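A1 protein (Enterobacteria phage Qbeta, PDB 3RLK) is a minor virion protein made by read-through of the coat protein stop codon, apparently needed for infectious particles, though its exact role remains unclear. Local coordinates at residues A[29-34]-A[186-191]; A[35-40]-A[53-58]; A[80-85]-A[100-105]; A[94-99]-A[157-162]. All coordinates share one frame; numbering follows the deposited sequence.

Contact 1: A[29-34]-A[186-191]; sequences TCPFAI and VIVVPR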
loop_
_atom_site.group_PDB
_atom_site.type_symbol
_atom_site.label_atom_id
_atom_site.label_comp_id
_atom_site.label_asym_id
_atom_site.label_seq_id
_atom_site.Cartn_x
_atom_site.Cartn_y
_atom_site.Cartn_z
ATOM N N THR A 29 13.347 7.070 2.537
ATOM C CA THR A 29 12.533 7.338 3.736
ATOM C C THR A 29 11.065 7.503 3.362
ATOM O O THR A 29 10.751 8.264 2.415
ATOM C CB THR A 29 12.947 8.669 4.375
ATOM O OG1 THR A 29 14.353 8.639 4.725
ATOM C CG2 THR A 29 12.155 8.901 5.606
ATOM N N CYS A 30 10.191 6.754 4.034
ATOM C CA CYS A 30 8.762 6.873 3.828
ATOM C C CYS A 30 8.372 8.346 3.995
ATOM O O CYS A 30 8.679 8.971 5.026
ATOM C CB CYS A 30 8.001 6.041 4.849
ATOM S SG CYS A 30 6.267 6.027 4.492
ATOM N N PRO A 31 7.767 8.936 2.976
ATOM C CA PRO A 31 7.574 10.365 2.956
ATOM C C PRO A 31 6.320 10.860 3.678
ATOM O O PRO A 31 6.036 12.046 3.673
ATOM C CB PRO A 31 7.483 10.663 1.452
ATOM C CG PRO A 31 6.998 9.488 0.842
ATOM C CD PRO A 31 7.258 8.303 1.725
ATOM N N PHE A 32 5.583 9.964 4.314
ATOM C CA PHE A 32 4.445 10.329 5.131
ATOM C C PHE A 32 4.673 9.837 6.530
ATOM O O PHE A 32 5.570 8.993 6.752
ATOM C CB PHE A 32 3.165 9.709 4.570
ATOM C CG PHE A 32 2.839 10.201 3.189
ATOM C CD1 PHE A 32 2.290 11.457 2.997
ATOM C CD2 PHE A 32 3.148 9.413 2.069
ATOM C CE1 PHE A 32 2.051 11.964 1.703
ATOM C CE2 PHE A 32 2.939 9.895 0.785
ATOM C CZ PHE A 32 2.344 11.182 0.602
ATOM N N ALA A 33 3.925 10.426 7.471
ATOM C CA ALA A 33 4.028 10.029 8.854
ATOM C C ALA A 33 3.753 8.535 8.969
ATOM O O ALA A 33 2.852 7.929 8.295
ATOM C CB ALA A 33 3.038 10.804 9.705
ATOM N N ILE A 34 4.520 7.901 9.841
ATOM C CA ILE A 34 4.275 6.484 10.161
ATOM C C ILE A 34 3.912 6.237 11.680
ATOM O O ILE A 34 4.287 7.064 12.496
ATOM C CB ILE A 34 5.395 5.604 9.685
ATOM C CG1 ILE A 34 6.715 6.006 10.348
ATOM C CG2 ILE A 34 5.495 5.635 8.130
ATOM C CD1 ILE A 34 7.764 4.793 10.305
ATOM N N VAL A 186 5.972 3.036 -0.080
ATOM C CA VAL A 186 4.993 4.110 -0.315
ATOM C C VAL A 186 5.883 5.256 -0.739
ATOM O O VAL A 186 6.923 5.588 -0.051
ATOM C CB VAL A 186 4.184 4.542 0.993
ATOM C CG1 VAL A 186 3.402 5.860 0.715
ATOM C CG2 VAL A 186 3.194 3.483 1.431
ATOM N N ILE A 187 5.534 5.882 -1.872
ATOM C CA ILE A 187 6.369 6.972 -2.398
ATOM C C ILE A 187 5.540 8.214 -2.677
ATOM O O ILE A 187 4.299 8.131 -2.767
ATOM C CB ILE A 187 7.154 6.563 -3.739
ATOM C CG1 ILE A 187 6.115 6.267 -4.833
ATOM C CG2 ILE A 187 7.946 5.261 -3.505
ATOM C CD1 ILE A 187 6.757 5.997 -6.251
ATOM N N VAL A 188 6.256 9.324 -2.871
ATOM C CA VAL A 188 5.710 10.474 -3.591
ATOM C C VAL A 188 6.230 10.433 -5.066
ATOM O O VAL A 188 7.430 10.528 -5.316
ATOM C CB VAL A 188 6.003 11.814 -2.870
ATOM C CG1 VAL A 188 5.549 12.984 -3.768
ATOM C CG2 VAL A 188 5.212 11.939 -1.497
ATOM N N VAL A 189 5.341 10.176 -6.037
ATOM C CA VAL A 189 5.841 10.065 -7.427
ATOM C C VAL A 189 6.278 11.448 -7.957
ATOM O O VAL A 189 5.486 12.397 -7.952
ATOM C CB VAL A 189 4.850 9.344 -8.355
ATOM C CG1 VAL A 189 3.518 10.083 -8.417
ATOM C CG2 VAL A 189 5.443 9.112 -9.759
ATOM N N PRO A 190 7.529 11.572 -8.422
ATOM C CA PRO A 190 7.980 12.886 -9.013
ATOM C C PRO A 190 7.206 13.310 -10.243
ATOM O O PRO A 190 6.848 12.487 -11.095
ATOM C CB PRO A 190 9.420 12.633 -9.449
ATOM C CG PRO A 190 9.823 11.369 -8.674
ATOM C CD PRO A 190 8.556 10.533 -8.576
ATOM N N ARG A 191 6.971 14.616 -10.336
ATOM C CA ARG A 191 6.496 15.198 -11.604
ATOM C C ARG A 191 7.471 15.040 -12.731
ATOM O O ARG A 191 8.666 14.983 -12.504
ATOM C CB ARG A 191 6.214 16.673 -11.430
ATOM C CG ARG A 191 4.926 16.858 -10.658
ATOM C CD ARG A 191 4.775 18.299 -10.098
ATOM N NE ARG A 191 5.760 18.627 -9.064
ATOM C CZ ARG A 191 5.410 18.872 -7.788
ATOM N NH1 ARG A 191 4.138 18.849 -7.451
ATOM N NH2 ARG A 191 6.320 19.174 -6.897
#
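The loop 29-34 crosses the end of the strand that runs to V188 without pairing with it: the nearest CA atoms, those of C30 and V186, are 6.2 Å apart, and the two backbones share no hydrogen bonds. Side chains fill the gap, and P31 and F32 do most of the work. The P31 ring leans on the strand backbone, its CD 3.3 Å from V186 O. The proline CD covers this buried oxygen, which finds no polar partner in the model. Further round the ring, P31 CG lies 3.8 Å from V188 CG2, the two side chains sliding past each other in opposite directions. F32 has CG anti to its carbonyl carbon (chi1 -62°), which swings the ring across both valines at about a right angle. V186 CG1 meets the ring at its edge, 3.8 Å from CD2, while V188 CG2 comes in obliquely, 3.6 Å from F32 CZ. The sulfur of C30 adds a looser touch, SG to V186 CB at 4.3 Å. I187, between the valines, turns its side chain away to pack on V155 and V157 of the adjacent strand 154-159, and V188 N is bonded to the hydroxyl of Y28. I147 of helix 144-147 also touches both F32 and V186. This is apolar packing of a connecting loop against an edge strand, and it joins the loop leading into strand 34-38 of the curled six-stranded sheet, consistent with the beta-barrel, to the three-stranded antiparallel sheet of the read-through domain.

Contact 2: A[35-40]-A[53-58]; sequences WSLEEV and YNAVEL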
loop_
_atom_site.group_PDB
_atom_site.type_symbol
_atom_site.label_atom_id
_atom_site.label_comp_id
_atom_site.label_asym_id
_atom_site.label_seq_id
_atom_site.Cartn_x
_atom_site.Cartn_y
_atom_site.Cartn_z
ATOM N N TRP A 35 3.208 5.106 11.976
ATOM C CA TRP A 35 2.459 4.984 13.237
ATOM C C TRP A 35 2.535 3.579 13.725
ATOM O O TRP A 35 2.784 2.674 12.930
ATOM C CB TRP A 35 0.980 5.268 12.991
ATOM C CG TRP A 35 0.792 6.615 12.363
ATOM C CD1 TRP A 35 0.876 6.914 11.002
ATOM C CD2 TRP A 35 0.550 7.850 13.050
ATOM N NE1 TRP A 35 0.664 8.267 10.827
ATOM C CE2 TRP A 35 0.449 8.850 12.062
ATOM C CE3 TRP A 35 0.341 8.203 14.427
ATOM C CZ2 TRP A 35 0.159 10.182 12.383
ATOM C CZ3 TRP A 35 0.051 9.544 14.736
ATOM C CH2 TRP A 35 0.002 10.512 13.730
ATOM N N SER A 36 2.271 3.427 15.040
ATOM C CA SER A 36 2.067 2.095 15.662
ATOM C C SER A 36 0.599 2.089 16.106
ATOM O O SER A 36 0.142 3.043 16.788
ATOM C CB SER A 36 3.019 1.900 16.863
ATOM O OG SER A 36 2.772 0.676 17.532
ATOM N N LEU A 37 -0.163 1.065 15.702
ATOM C CA LEU A 37 -1.520 0.872 16.118
ATOM C C LEU A 37 -1.642 -0.459 16.921
ATOM O O LEU A 37 -1.768 -1.500 16.333
ATOM C CB LEU A 37 -2.432 0.839 14.872
ATOM C CG LEU A 37 -2.940 2.195 14.397
ATOM C CD1 LEU A 37 -1.820 3.005 13.750
ATOM C CD2 LEU A 37 -4.114 1.866 13.371
ATOM N N GLU A 38 -1.562 -0.409 18.263
ATOM C CA GLU A 38 -1.594 -1.648 19.045
ATOM C C GLU A 38 -2.552 -1.544 20.217
ATOM O O GLU A 38 -3.184 -2.552 20.562
ATOM C CB GLU A 38 -0.201 -2.028 19.577
ATOM C CG GLU A 38 0.904 -2.425 18.581
ATOM C CD GLU A 38 0.519 -3.514 17.567
ATOM O OE1 GLU A 38 -0.367 -4.418 17.825
ATOM O OE2 GLU A 38 1.153 -3.469 16.493
ATOM N N GLU A 39 -2.654 -0.354 20.793
ATOM C CA GLU A 39 -3.536 -0.096 21.945
ATOM C C GLU A 39 -4.949 0.073 21.425
ATOM O O GLU A 39 -5.190 0.833 20.455
ATOM C CB GLU A 39 -3.157 1.182 22.675
ATOM C CG GLU A 39 -4.014 1.347 23.923
ATOM C CD GLU A 39 -3.691 2.596 24.705
ATOM O OE1 GLU A 39 -4.076 3.687 24.254
ATOM O OE2 GLU A 39 -3.099 2.482 25.795
ATOM N N VAL A 40 -5.889 -0.643 22.029
ATOM C CA VAL A 40 -7.270 -0.512 21.573
ATOM C C VAL A 40 -8.033 0.682 22.136
ATOM O O VAL A 40 -8.149 0.877 23.369
ATOM C CB VAL A 40 -8.073 -1.797 21.862
ATOM C CG1 VAL A 40 -9.468 -1.648 21.438
ATOM C CG2 VAL A 40 -7.410 -2.991 21.138
ATOM N N TYR A 53 -8.003 1.394 16.952
ATOM C CA TYR A 53 -6.784 1.585 17.737
ATOM C C TYR A 53 -6.492 3.070 17.958
ATOM O O TYR A 53 -6.960 3.982 17.244
ATOM C CB TYR A 53 -5.582 0.943 17.028
ATOM C CG TYR A 53 -5.713 -0.560 16.900
ATOM C CD1 TYR A 53 -5.127 -1.404 17.828
ATOM C CD2 TYR A 53 -6.403 -1.140 15.807
ATOM C CE1 TYR A 53 -5.252 -2.809 17.726
ATOM C CE2 TYR A 53 -6.526 -2.522 15.689
ATOM C CZ TYR A 53 -5.935 -3.348 16.656
ATOM O OH TYR A 53 -6.051 -4.724 16.561
ATOM N N ASN A 54 -5.692 3.295 18.976
ATOM C CA ASN A 54 -5.073 4.579 19.160
ATOM C C ASN A 54 -3.799 4.558 18.347
ATOM O O ASN A 54 -2.933 3.689 18.563
ATOM C CB ASN A 54 -4.726 4.731 20.637
ATOM C CG ASN A 54 -5.926 5.149 21.503
ATOM O OD1 ASN A 54 -6.730 5.993 21.125
ATOM N ND2 ASN A 54 -6.008 4.592 22.685
ATOM N N ALA A 55 -3.650 5.505 17.417
ATOM C CA ALA A 55 -2.429 5.638 16.651
ATOM C C ALA A 55 -1.323 6.357 17.367
ATOM O O ALA A 55 -1.541 7.486 17.806
ATOM C CB ALA A 55 -2.721 6.296 15.227
ATOM N N VAL A 56 -0.151 5.720 17.495
ATOM C CA VAL A 56 1.019 6.371 18.105
ATOM C C VAL A 56 2.107 6.671 17.067
ATOM O O VAL A 56 2.544 5.766 16.364
ATOM C CB VAL A 56 1.563 5.526 19.303
ATOM C CG1 VAL A 56 2.918 6.099 19.864
ATOM C CG2 VAL A 56 0.424 5.384 20.416
ATOM N N GLU A 57 2.539 7.932 16.958
ATOM C CA GLU A 57 3.572 8.299 15.912
ATOM C C GLU A 57 4.977 7.702 16.180
ATOM O O GLU A 57 5.448 7.632 17.329
ATOM C CB GLU A 57 3.549 9.831 15.735
ATOM C CG GLU A 57 4.141 10.355 14.462
ATOM C CD GLU A 57 4.191 11.942 14.496
ATOM O OE1 GLU A 57 3.534 12.567 15.371
ATOM O OE2 GLU A 57 4.871 12.499 13.650
ATOM N N LEU A 58 5.608 7.203 15.124
ATOM C CA LEU A 58 6.985 6.735 15.157
ATOM C C LEU A 58 7.923 7.712 14.456
ATOM O O LEU A 58 7.484 8.541 13.595
ATOM C CB LEU A 58 7.055 5.355 14.421
ATOM C CG LEU A 58 6.075 4.364 15.039
ATOM C CD1 LEU A 58 6.034 3.234 14.017
ATOM C CD2 LEU A 58 6.671 3.879 16.347
HETATM O O HOH W 1 -1.207 2.178 19.838
#
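W35 sets its CG anti to the carbonyl carbon (chi1 -56°), laying the indole alongside the neighbouring strand, whereas E39 sends CG anti to its backbone N (chi1 -175°) and stays extended, so that its carboxylate reaches N54. Between them the strands run antiparallel. S36 and V56 form the hydrogen-bonded pair, S36 N to V56 O at 2.7 Å and V56 N to S36 O at 2.8 Å, both nearly straight and in the carbonyl planes. Past L37 the regular pairing opens, and a water takes the N-H of E38 and donates to N54 O. The strands regain contact through N54 N and E39 O, 2.9 Å apart. On the side of W35 and L37, A55 CB touches both W35 CE3 and L37 CD1, 3.7 Å from each. E57 CB lies off-centre over the six-membered ring of W35, a CH-pi contact 4.1 Å from the centroid, and L37 CB rests 3.8 Å from Y53 CB. F132 of strand 129-135 closes over this side, meeting W35 edge-to-face. The face of S36, N54 and V56 is more polar: N54 ND2 donates to E39 OE1 at 2.6 Å, on the anti lone pair, in a short, bent bond with amide and carboxylate planes 69° apart. E38, turned away from the other strand, forms a salt bridge with R118. The chemistry thus splits across the sheet: W35, L37 and A55 pack against F132 on the buried face, consistent with the interior of the barrel, while a charged-to-amide bond marks the other face and water stands in for the backbone bond at the break in the strand.

Contact 3: A[80-85]-A[100-105]; sequences DSRLSY and DATYLA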
loop_
_atom_site.group_PDB
_atom_site.type_symbol
_atom_site.label_atom_id
_atom_site.label_comp_id
_atom_site.label_asym_id
_atom_site.label_seq_id
_atom_site.Cartn_x
_atom_site.Cartn_y
_atom_site.Cartn_z
ATOM N N ASP A 80 -7.588 5.413 -8.861
ATOM C CA ASP A 80 -8.480 6.443 -8.328
ATOM C C ASP A 80 -8.284 7.817 -8.979
ATOM O O ASP A 80 -8.764 8.846 -8.448
ATOM C CB ASP A 80 -8.355 6.500 -6.776
ATOM C CG ASP A 80 -6.936 6.671 -6.304
ATOM O OD1 ASP A 80 -6.070 6.982 -7.163
ATOM O OD2 ASP A 80 -6.661 6.555 -5.053
ATOM N N SER A 81 -7.564 7.847 -10.117
ATOM C CA SER A 81 -7.293 9.077 -10.894
ATOM C C SER A 81 -6.524 10.185 -10.173
ATOM O O SER A 81 -6.507 11.335 -10.616
ATOM C CB SER A 81 -8.604 9.624 -11.423
ATOM O OG SER A 81 -9.074 8.768 -12.449
ATOM N N ARG A 82 -5.856 9.864 -9.078
ATOM C CA ARG A 82 -5.143 10.925 -8.340
ATOM C C ARG A 82 -3.926 11.494 -9.073
ATOM O O ARG A 82 -3.385 12.573 -8.708
ATOM C CB ARG A 82 -4.761 10.402 -6.957
ATOM C CG ARG A 82 -5.984 10.111 -6.084
ATOM C CD ARG A 82 -5.577 9.781 -4.614
ATOM N NE ARG A 82 -4.728 8.555 -4.555
ATOM C CZ ARG A 82 -3.393 8.511 -4.455
ATOM N NH1 ARG A 82 -2.629 9.625 -4.325
ATOM N NH2 ARG A 82 -2.797 7.284 -4.485
ATOM N N LEU A 83 -3.451 10.724 -10.067
ATOM C CA LEU A 83 -2.258 11.094 -10.834
ATOM C C LEU A 83 -2.603 11.588 -12.211
ATOM O O LEU A 83 -1.717 11.851 -13.014
ATOM C CB LEU A 83 -1.308 9.893 -10.957
ATOM C CG LEU A 83 -0.912 9.289 -9.606
ATOM C CD1 LEU A 83 -0.119 8.070 -9.843
ATOM C CD2 LEU A 83 -0.077 10.322 -8.814
ATOM N N SER A 84 -3.892 11.705 -12.510
ATOM C CA SER A 84 -4.268 12.044 -13.881
ATOM C C SER A 84 -4.162 13.522 -14.254
ATOM O O SER A 84 -4.322 13.859 -15.404
ATOM C CB SER A 84 -5.700 11.545 -14.172
ATOM O OG SER A 84 -6.649 12.160 -13.297
ATOM N N TYR A 85 -3.901 14.389 -13.281
ATOM C CA TYR A 85 -4.065 15.822 -13.463
ATOM C C TYR A 85 -2.812 16.497 -14.060
ATOM O O TYR A 85 -2.834 17.656 -14.449
ATOM C CB TYR A 85 -4.498 16.459 -12.101
ATOM C CG TYR A 85 -3.382 16.514 -11.049
ATOM C CD1 TYR A 85 -3.076 15.382 -10.236
ATOM C CD2 TYR A 85 -2.630 17.648 -10.899
ATOM C CE1 TYR A 85 -2.040 15.445 -9.316
ATOM C CE2 TYR A 85 -1.595 17.747 -9.896
ATOM C CZ TYR A 85 -1.325 16.638 -9.134
ATOM O OH TYR A 85 -0.294 16.713 -8.202
ATOM N N ASP A 100 -4.591 0.623 -5.189
ATOM C CA ASP A 100 -5.671 1.588 -5.127
ATOM C C ASP A 100 -5.804 2.105 -3.699
ATOM O O ASP A 100 -6.497 1.541 -2.872
ATOM C CB ASP A 100 -6.940 0.993 -5.669
ATOM C CG ASP A 100 -8.094 2.009 -5.761
ATOM O OD1 ASP A 100 -8.054 3.100 -5.114
ATOM O OD2 ASP A 100 -9.076 1.646 -6.439
ATOM N N ALA A 101 -5.121 3.220 -3.395
ATOM C CA ALA A 101 -5.197 3.770 -1.984
ATOM C C ALA A 101 -6.635 4.175 -1.540
ATOM O O ALA A 101 -6.942 4.112 -0.317
ATOM C CB ALA A 101 -4.224 5.010 -1.845
ATOM N N THR A 102 -7.477 4.550 -2.493
ATOM C CA THR A 102 -8.907 4.930 -2.255
ATOM C C THR A 102 -9.705 3.687 -1.883
ATOM O O THR A 102 -10.277 3.619 -0.791
ATOM C CB THR A 102 -9.527 5.711 -3.448
ATOM O OG1 THR A 102 -8.898 7.008 -3.561
ATOM C CG2 THR A 102 -11.039 5.835 -3.283
ATOM N N TYR A 103 -9.678 2.662 -2.721
ATOM C CA TYR A 103 -10.268 1.394 -2.343
ATOM C C TYR A 103 -9.801 0.902 -0.983
ATOM O O TYR A 103 -10.609 0.400 -0.223
ATOM C CB TYR A 103 -9.897 0.289 -3.340
ATOM C CG TYR A 103 -10.725 -0.929 -3.127
ATOM C CD1 TYR A 103 -12.025 -0.981 -3.605
ATOM C CD2 TYR A 103 -10.226 -2.023 -2.441
ATOM C CE1 TYR A 103 -12.822 -2.088 -3.406
ATOM C CE2 TYR A 103 -11.002 -3.151 -2.227
ATOM C CZ TYR A 103 -12.291 -3.184 -2.773
ATOM O OH TYR A 103 -13.048 -4.267 -2.551
ATOM N N LEU A 104 -8.499 0.968 -0.705
ATOM C CA LEU A 104 -7.994 0.343 0.530
ATOM C C LEU A 104 -8.596 1.051 1.765
ATOM O O LEU A 104 -8.515 0.506 2.888
ATOM C CB LEU A 104 -6.466 0.391 0.597
ATOM C CG LEU A 104 -5.745 -0.602 -0.363
ATOM C CD1 LEU A 104 -4.295 -0.269 -0.557
ATOM C CD2 LEU A 104 -5.873 -2.074 0.106
ATOM N N ALA A 105 -9.073 2.287 1.600
ATOM C CA ALA A 105 -9.700 2.990 2.761
ATOM C C ALA A 105 -11.214 2.667 2.945
ATOM O O ALA A 105 -11.884 3.162 3.865
ATOM C CB ALA A 105 -9.428 4.527 2.705
HETATM O O HOH W 2 -4.382 5.069 -5.528
#
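The carboxylates of D80 and D100 cross obliquely, their planes 77° apart, with D80 OD2 and D100 OD1 at 3.7 Å. Donors surround this pair of like charges. D80 holds CG in the crowded position between its backbone N and carbonyl carbon (chi1 54°), which aims OD2 at the start of helix 101-104. There T102 OG1 donates to D80 OD2 at 2.7 Å along the anti lone pair, and T102 N adds a weak bond. R82 folds back from its own side: its NE reaches the same D80 OD2 at 2.8 Å, in the guanidinium plane but 34° out of the carboxylate plane, so this salt bridge and the threonine bond approach the oxygen from different directions. D100 is the N-cap of the helix; its OD1 takes Y103 N at 2.9 Å from well above the carboxylate plane. A water accepts from both R82 NH2 and A101 N, tying arginine to helix end, while A101 CB sits obliquely 3.8 Å from R82 NH2. R82 and the helix N-terminus would probably offset the repulsion from D100 and keep D80 ionised. On its inner side the helix, which follows strand 96-98, rests A101 and L104 on I156 of strand 154-159 and L104 on L144 of helix 144-147, while R82 NH2 bonds to G154 O at the start of that strand.

Contact 4: A[94-99]-A[157-162]; sequences NGYIDL and VGFWRD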
loop_
_atom_site.group_PDB
_atom_site.type_symbol
_atom_site.label_atom_id
_atom_site.label_comp_id
_atom_site.label_asym_id
_atom_site.label_seq_id
_atom_site.Cartn_x
_atom_site.Cartn_y
_atom_site.Cartn_z
ATOM N N ASN A 94 7.478 -4.061 -15.042
ATOM C CA ASN A 94 7.984 -5.440 -14.926
ATOM C C ASN A 94 7.706 -6.104 -13.549
ATOM O O ASN A 94 8.611 -6.696 -12.895
ATOM C CB ASN A 94 9.468 -5.534 -15.286
ATOM C CG ASN A 94 9.870 -6.954 -15.811
ATOM O OD1 ASN A 94 9.325 -7.461 -16.816
ATOM N ND2 ASN A 94 10.838 -7.560 -15.160
ATOM N N GLY A 95 6.472 -5.968 -13.110
ATOM C CA GLY A 95 6.043 -6.624 -11.893
ATOM C C GLY A 95 5.687 -5.590 -10.832
ATOM O O GLY A 95 4.800 -5.867 -10.028
ATOM N N TYR A 96 6.340 -4.419 -10.868
ATOM C CA TYR A 96 5.989 -3.282 -9.930
ATOM C C TYR A 96 4.717 -2.648 -10.446
ATOM O O TYR A 96 4.538 -2.560 -11.660
ATOM C CB TYR A 96 7.032 -2.188 -9.918
ATOM C CG TYR A 96 8.213 -2.537 -9.106
ATOM C CD1 TYR A 96 8.082 -2.653 -7.693
ATOM C CD2 TYR A 96 9.426 -2.843 -9.702
ATOM C CE1 TYR A 96 9.199 -3.013 -6.896
ATOM C CE2 TYR A 96 10.553 -3.166 -8.907
ATOM C CZ TYR A 96 10.422 -3.278 -7.531
ATOM O OH TYR A 96 11.517 -3.635 -6.760
ATOM N N ILE A 97 3.851 -2.228 -9.537
ATOM C CA ILE A 97 2.552 -1.672 -9.897
ATOM C C ILE A 97 2.028 -0.859 -8.690
ATOM O O ILE A 97 2.334 -1.170 -7.562
ATOM C CB ILE A 97 1.533 -2.758 -10.358
ATOM C CG1 ILE A 97 0.431 -2.121 -11.251
ATOM C CG2 ILE A 97 0.915 -3.511 -9.207
ATOM C CD1 ILE A 97 0.982 -1.250 -12.512
ATOM N N ASP A 98 1.217 0.154 -8.945
ATOM C CA ASP A 98 0.561 0.904 -7.845
ATOM C C ASP A 98 -0.727 0.197 -7.368
ATOM O O ASP A 98 -1.430 -0.393 -8.181
ATOM C CB ASP A 98 0.198 2.355 -8.256
ATOM C CG ASP A 98 -0.607 2.425 -9.554
ATOM O OD1 ASP A 98 -0.286 1.696 -10.523
ATOM O OD2 ASP A 98 -1.522 3.274 -9.656
ATOM N N LEU A 99 -1.040 0.321 -6.075
ATOM C CA LEU A 99 -2.302 -0.163 -5.529
ATOM C C LEU A 99 -3.323 0.986 -5.424
ATOM O O LEU A 99 -2.963 2.160 -5.556
ATOM C CB LEU A 99 -2.043 -0.755 -4.130
ATOM C CG LEU A 99 -0.861 -1.725 -3.956
ATOM C CD1 LEU A 99 -1.095 -2.329 -2.600
ATOM C CD2 LEU A 99 -0.826 -2.863 -4.995
ATOM N N VAL A 157 3.233 1.218 -3.759
ATOM C CA VAL A 157 3.838 0.381 -4.800
ATOM C C VAL A 157 3.942 -1.049 -4.310
ATOM O O VAL A 157 4.618 -1.350 -3.347
ATOM C CB VAL A 157 5.259 0.883 -5.248
ATOM C CG1 VAL A 157 5.735 0.039 -6.446
ATOM C CG2 VAL A 157 5.219 2.358 -5.703
ATOM N N GLY A 158 3.276 -1.941 -5.016
ATOM C CA GLY A 158 3.467 -3.365 -4.764
ATOM C C GLY A 158 4.219 -4.085 -5.887
ATOM O O GLY A 158 4.706 -3.458 -6.820
ATOM N N PHE A 159 4.416 -5.388 -5.721
ATOM C CA PHE A 159 5.098 -6.137 -6.740
ATOM C C PHE A 159 4.364 -7.448 -6.916
ATOM O O PHE A 159 4.144 -8.188 -5.963
ATOM C CB PHE A 159 6.586 -6.318 -6.453
ATOM C CG PHE A 159 7.325 -7.119 -7.527
ATOM C CD1 PHE A 159 8.074 -6.487 -8.521
ATOM C CD2 PHE A 159 7.277 -8.536 -7.483
ATOM C CE1 PHE A 159 8.684 -7.242 -9.522
ATOM C CE2 PHE A 159 7.883 -9.320 -8.497
ATOM C CZ PHE A 159 8.597 -8.684 -9.480
ATOM N N TRP A 160 3.931 -7.696 -8.161
ATOM C CA TRP A 160 3.059 -8.835 -8.477
ATOM C C TRP A 160 3.907 -10.098 -8.582
ATOM O O TRP A 160 4.835 -10.223 -9.489
ATOM C CB TRP A 160 2.330 -8.587 -9.822
ATOM C CG TRP A 160 1.317 -9.592 -10.044
ATOM C CD1 TRP A 160 1.426 -10.726 -10.801
ATOM C CD2 TRP A 160 -0.002 -9.588 -9.515
ATOM N NE1 TRP A 160 0.245 -11.418 -10.771
ATOM C CE2 TRP A 160 -0.633 -10.767 -9.953
ATOM C CE3 TRP A 160 -0.697 -8.724 -8.640
ATOM C CZ2 TRP A 160 -1.928 -11.072 -9.620
ATOM C CZ3 TRP A 160 -2.010 -9.023 -8.314
ATOM C CH2 TRP A 160 -2.592 -10.227 -8.771
ATOM N N ARG A 161 3.569 -11.048 -7.712
ATOM C CA ARG A 161 4.336 -12.294 -7.516
ATOM C C ARG A 161 3.630 -13.501 -8.088
ATOM O O ARG A 161 4.240 -14.565 -8.205
ATOM C CB ARG A 161 4.545 -12.524 -6.005
ATOM C CG ARG A 161 5.428 -11.421 -5.434
ATOM C CD ARG A 161 6.037 -11.894 -4.140
ATOM N NE ARG A 161 7.046 -12.947 -4.354
ATOM C CZ ARG A 161 7.262 -13.960 -3.497
ATOM N NH1 ARG A 161 6.561 -14.032 -2.330
ATOM N NH2 ARG A 161 8.263 -14.868 -3.751
ATOM N N ASP A 162 2.347 -13.364 -8.452
ATOM C CA ASP A 162 1.505 -14.510 -8.815
ATOM C C ASP A 162 1.819 -14.931 -10.262
ATOM O O ASP A 162 1.639 -14.142 -11.186
ATOM C CB ASP A 162 0.007 -14.170 -8.637
ATOM C CG ASP A 162 -0.952 -15.386 -8.845
ATOM O OD1 ASP A 162 -0.592 -16.427 -9.417
ATOM O OD2 ASP A 162 -2.125 -15.300 -8.425
#
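F159 leaves its strand with CG anti to the backbone N (chi1 180°), and the ring passes across the backbone of the adjacent segment at G95. Its CB starts 4.0 Å from G95 O, a carbonyl that lies over one face of the phenyl ring. CG continues past the same peptide. CD1 is the busiest atom: it touches the carbonyl carbon of G95 and the N of Y96, and it stands 3.8 Å above the plane of the Y96 ring, over its centre. CE1 goes on to N94 O, 3.4 Å away, and skims G95 CA, where glycine leaves room for the ring to lie close; CZ, the tip, is last beside N94 O and the same CA. With centroids 5.2 Å apart and planes at 77°, F159 and Y96 make a T-shaped pair in which phenylalanine supplies the edge and tyrosine the face. Y96 CD1 also packs on V157 CG1 at 3.8 Å. The backbone fixes the register beneath them: W160 N donates to G95 O at 2.8 Å, almost straight (172°), I97 N to G158 O at 3.1 Å, and G158 N back to I97 O, nearly along the C=O axis. Both rings also touch Q184 of strand 183-188, while W160 swings its indole away to F176. Such a cross-strand aromatic pair, at a non-hydrogen-bonded position of an antiparallel sheet, here joins edge strand 96-98 to the central strand of the three-stranded sheet.

In the fold
Contact 4 is the most buried of the four, contact 3 lies at the surface, and contacts 1 and 2 are partly buried. Contacts 1 and 4 meet the same three-stranded sheet through strands 183-188 and 154-159, where I187 packs on V157; one uses apolar side chains alone, the other backbone bonds and aromatic rings. Contacts 3 and 4 interlock along the chain, helix 101-104 following strand 96-98, with L104 touching L99; contact 3 trades hydrophobic burial for charge and helix capping. Contact 2 belongs to the six-stranded sheet, its centre about 28 Å from that of contact 4. Contact 1 touches all the others: I34 O probably hydrogen-bonds L58 N of contact 2, and V189 packs on L83 of contact 3.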